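PDB 3TP4: computational Design of Enzyme from Synthetic construct, which is a computationally designed enzyme that probably carries an activated serine in a catalytic triad, on a TIM-barrel scaffold of the glycosyl hydrolase family 26 type. Local coordinates for residues I8-A11 with D12-A15; F34-H37 with G38-S41. One frame throughout, in Å; residues are numbered along the deposited sequence.

How the contacts relate
Contact 1 comes first along the chain, and contact 2 follows it. Residues 8-14 lie in the loop after strand 4-6, and Ala15 begins helix 15-27. That helix leads on to strand 32-37, and contact 2 covers the end of this strand and the start of the loop after it. The two contacts do not touch. Their centres lie 26 Å apart and their nearest atoms about 21 Å. Both belong to the glycosyl hydrolase family 26 part of the chain. Contact 1 is a tight turn leading into helix 15-27, and its Ile8 packs on strand 213-217. Contact 2 lies where the barrel sheet runs into a loop, and it includes His37, which probably forms part of the designed triad.

Contact 1. Residues I8-A11 with D12-A15; sequences IVDA and DATA
The carboxylate of Asp10 takes the backbone N-H of Asp12, with OD1 2.9 Å from Asp12 N. The bond is bent, 140° at the hydrogen. Asp12 N meets the carboxylate from above its plane. The CG of Asp10 stands anti to the backbone N (chi1 171°), which folds the carboxylate back over the residues that follow. Ala13 N donates to the backbone O of Asp10 at 3.0 Å. This second bond closes a type I beta turn from Asp10 to Ala13, and the side-chain bond adds an Asx turn at its start. Beyond the turn, Ala13 O accepts from Arg18 NH1. A water donates to both Asp10 OD1 (2.8 Å) and Asp12 OD2. Asp10 OD1 and Asp12 OD2 are 4.7 Å apart, and the shared water probably eases their like charges. A second water donates to Ala11 O at 2.7 Å and more weakly to Ala13 O. The methyl of Ala13 lies against the Asp10 carboxylate, with CB 3.4 Å from Asp10 OD2. On the apolar side, Ile8 CD1 reaches Ala13 CB at 3.7 Å. Ile8 also touches Leu21 of helix 15-27 and Leu214 of strand 213-217. Thr14, which follows the turn, is the N-cap of helix 15-27, and its OG1 is hydrogen-bonded to Thr17 OG1.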
loop_
_atom_site.group_PDB
_atom_site.type_symbol
_atom_site.label_atom_id
_atom_site.label_comp_id
_atom_site.label_asym_id
_atom_site.label_seq_id
_atom_site.Cartn_x
_atom_site.Cartn_y
_atom_site.Cartn_z
ATOM N N ILE A 8 -8.306 -6.183 -11.568
ATOM C CA ILE A 8 -8.247 -6.005 -10.126
ATOM C C ILE A 8 -7.476 -7.174 -9.540
ATOM O O ILE A 8 -7.647 -8.311 -9.969
ATOM C CB ILE A 8 -9.656 -5.923 -9.505
ATOM C CG1 ILE A 8 -9.576 -5.910 -7.979
ATOM C CG2 ILE A 8 -10.522 -7.078 -9.977
ATOM C CD1 ILE A 8 -10.915 -5.528 -7.276
ATOM N N VAL A 9 -6.614 -6.887 -8.571
ATOM C CA VAL A 9 -5.732 -7.908 -8.007
ATOM C C VAL A 9 -6.502 -9.115 -7.482
ATOM O O VAL A 9 -6.123 -10.265 -7.723
ATOM C CB VAL A 9 -4.822 -7.294 -6.927
ATOM C CG1 VAL A 9 -4.173 -8.377 -6.081
ATOM C CG2 VAL A 9 -3.746 -6.423 -7.608
ATOM N N ASP A 10 -7.587 -8.850 -6.764
ATOM C CA ASP A 10 -8.434 -9.916 -6.260
ATOM C C ASP A 10 -9.652 -10.088 -7.165
ATOM O O ASP A 10 -10.638 -9.347 -7.046
ATOM C CB ASP A 10 -8.853 -9.623 -4.820
ATOM C CG ASP A 10 -9.904 -10.588 -4.308
ATOM O OD1 ASP A 10 -10.048 -11.692 -4.885
ATOM O OD2 ASP A 10 -10.594 -10.238 -3.332
ATOM N N ALA A 11 -9.576 -11.064 -8.072
ATOM C CA ALA A 11 -10.654 -11.289 -9.038
ATOM C C ALA A 11 -11.959 -11.695 -8.360
ATOM O O ALA A 11 -13.024 -11.641 -8.980
ATOM C CB ALA A 11 -10.249 -12.332 -10.084
ATOM N N ASP A 12 -11.869 -12.099 -7.095
ATOM C CA ASP A 12 -13.040 -12.493 -6.312
ATOM C C ASP A 12 -13.487 -11.422 -5.307
ATOM O O ASP A 12 -14.266 -11.716 -4.399
ATOM C CB ASP A 12 -12.758 -13.788 -5.541
ATOM C CG ASP A 12 -12.639 -15.006 -6.450
ATOM O OD1 ASP A 12 -13.359 -15.078 -7.468
ATOM O OD2 ASP A 12 -11.823 -15.892 -6.139
ATOM N N ALA A 13 -12.986 -10.200 -5.450
ATOM C CA ALA A 13 -13.340 -9.114 -4.534
ATOM C C ALA A 13 -14.831 -8.810 -4.602
ATOM O O ALA A 13 -15.475 -9.003 -5.632
ATOM C CB ALA A 13 -12.539 -7.846 -4.848
ATOM N N THR A 14 -15.366 -8.315 -3.499
ATOM C CA THR A 14 -16.781 -7.978 -3.428
ATOM C C THR A 14 -17.185 -6.913 -4.450
ATOM O O THR A 14 -16.341 -6.209 -5.017
ATOM C CB THR A 14 -17.162 -7.496 -2.020
ATOM O OG1 THR A 14 -16.594 -6.201 -1.779
ATOM C CG2 THR A 14 -16.648 -8.471 -0.973
ATOM N N ALA A 15 -18.489 -6.813 -4.678
ATOM C CA ALA A 15 -19.057 -5.865 -5.616
ATOM C C ALA A 15 -18.635 -4.442 -5.249
ATOM O O ALA A 15 -18.236 -3.657 -6.108
ATOM C CB ALA A 15 -20.595 -5.981 -5.603
HETATM O O HOH W 1 -9.287 -14.337 -5.358
HETATM O O HOH W 2 -15.530 -10.587 -8.672
#

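Contact 2. Residues F34-H37 with G38-S41; sequences FGHH and GTTS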
loop_
_atom_site.group_PDB
_atom_site.type_symbol
_atom_site.label_atom_id
_atom_site.label_comp_id
_atom_site.label_asym_id
_atom_site.label_seq_id
_atom_site.Cartn_x
_atom_site.Cartn_y
_atom_site.Cartn_z
ATOM N N PHE A 34 -9.154 14.506 -0.908
ATOM C CA PHE A 34 -8.245 14.837 0.180
ATOM C C PHE A 34 -8.351 13.802 1.299
ATOM O O PHE A 34 -9.447 13.478 1.756
ATOM C CB PHE A 34 -8.534 16.225 0.764
ATOM C CG PHE A 34 -7.761 16.498 2.021
ATOM C CD1 PHE A 34 -6.390 16.720 1.961
ATOM C CD2 PHE A 34 -8.392 16.475 3.264
ATOM C CE1 PHE A 34 -5.665 16.960 3.121
ATOM C CE2 PHE A 34 -7.679 16.712 4.433
ATOM C CZ PHE A 34 -6.325 16.962 4.367
ATOM N N GLY A 35 -7.207 13.295 1.736
ATOM C CA GLY A 35 -7.166 12.322 2.818
ATOM C C GLY A 35 -6.378 12.813 4.018
ATOM O O GLY A 35 -5.486 13.662 3.895
ATOM N N HIS A 36 -6.715 12.284 5.191
ATOM C CA HIS A 36 -6.033 12.660 6.418
ATOM C C HIS A 36 -5.888 11.433 7.307
ATOM O O HIS A 36 -6.836 10.658 7.471
ATOM C CB HIS A 36 -6.811 13.760 7.147
ATOM C CG HIS A 36 -6.104 14.318 8.346
ATOM N ND1 HIS A 36 -6.766 14.663 9.504
ATOM C CD2 HIS A 36 -4.798 14.611 8.557
ATOM C CE1 HIS A 36 -5.899 15.130 10.384
ATOM N NE2 HIS A 36 -4.698 15.111 9.836
ATOM N N HIS A 37 -4.693 11.265 7.860
ATOM C CA HIS A 37 -4.351 10.094 8.672
ATOM C C HIS A 37 -4.866 10.235 10.104
ATOM O O HIS A 37 -4.657 11.272 10.750
ATOM C CB HIS A 37 -2.835 9.895 8.675
ATOM C CG HIS A 37 -2.412 8.482 8.936
ATOM N ND1 HIS A 37 -2.448 7.503 7.966
ATOM C CD2 HIS A 37 -1.948 7.884 10.058
ATOM C CE1 HIS A 37 -2.025 6.361 8.480
ATOM N NE2 HIS A 37 -1.713 6.565 9.748
ATOM N N GLY A 38 -5.550 9.199 10.582
ATOM C CA GLY A 38 -6.103 9.176 11.926
ATOM C C GLY A 38 -6.993 10.377 12.165
ATOM O O GLY A 38 -6.906 11.043 13.201
ATOM N N THR A 39 -7.862 10.662 11.203
ATOM C CA THR A 39 -8.498 11.970 11.169
ATOM C C THR A 39 -9.543 12.141 12.264
ATOM O O THR A 39 -9.771 13.254 12.726
ATOM C CB THR A 39 -9.088 12.301 9.783
ATOM O OG1 THR A 39 -9.369 13.704 9.714
ATOM C CG2 THR A 39 -10.365 11.509 9.522
ATOM N N THR A 40 -10.167 11.037 12.672
ATOM C CA THR A 40 -11.142 11.059 13.757
ATOM C C THR A 40 -10.591 10.458 15.051
ATOM O O THR A 40 -11.336 10.259 16.007
ATOM C CB THR A 40 -12.459 10.324 13.399
ATOM O OG1 THR A 40 -12.179 8.967 13.027
ATOM C CG2 THR A 40 -13.201 11.026 12.262
ATOM N N SER A 41 -9.290 10.187 15.081
ATOM C CA SER A 41 -8.673 9.529 16.230
ATOM C C SER A 41 -7.622 10.403 16.916
ATOM O O SER A 41 -7.341 10.229 18.099
ATOM C CB SER A 41 -8.073 8.174 15.819
ATOM O OG SER A 41 -7.152 8.317 14.744
HETATM O O HOH W 3 -8.422 8.444 9.507
#
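The His36 ring turns its ND1 edge to the hydroxyl of Thr39, with ND1 2.8 Å from Thr39 OG1. The two form a hydrogen bond in which either could be the donor. OG1 lies near the ring plane, and the angle at the hydrogen is 156°. Thr39 reaches it because OG1 is anti to the backbone N (chi1 -165°). CB of Thr39 also comes close, 3.3 Å from His36 ND1. The same hydroxyl is hydrogen-bonded to Ser54 OG, so two partners hold it. The other ring nitrogen, NE2, makes a weak hydrogen bond to Asn324 OD1. A leucine in place of His36 would probably leave Thr39 OG1 without its ring partner, and Asn324 OD1 without its weak bond. A water accepts from Thr39 N at 2.8 Å and donates weakly to His36 O, linking the two sides of the bend. The bend itself is made at Gly38, whose phi is positive (55°). A CB there would clash with Ser41 OG. Gly38 O also accepts from Ser41 N at 3.2 Å. His37 points the other way; its CB lies 3.4 Å from Gly38 N. Its ring reaches beyond the two segments, with NE2 bonded to Ser70 OG and ND1 to Glu320 OE2. Strand 32-37 pairs in parallel with strands 66-70 and 318-321, which carry those two residues. Ser70, His37 and Glu320 have the geometry of a charge relay, consistent with a designed catalytic triad set across neighbouring strands of a TIM barrel.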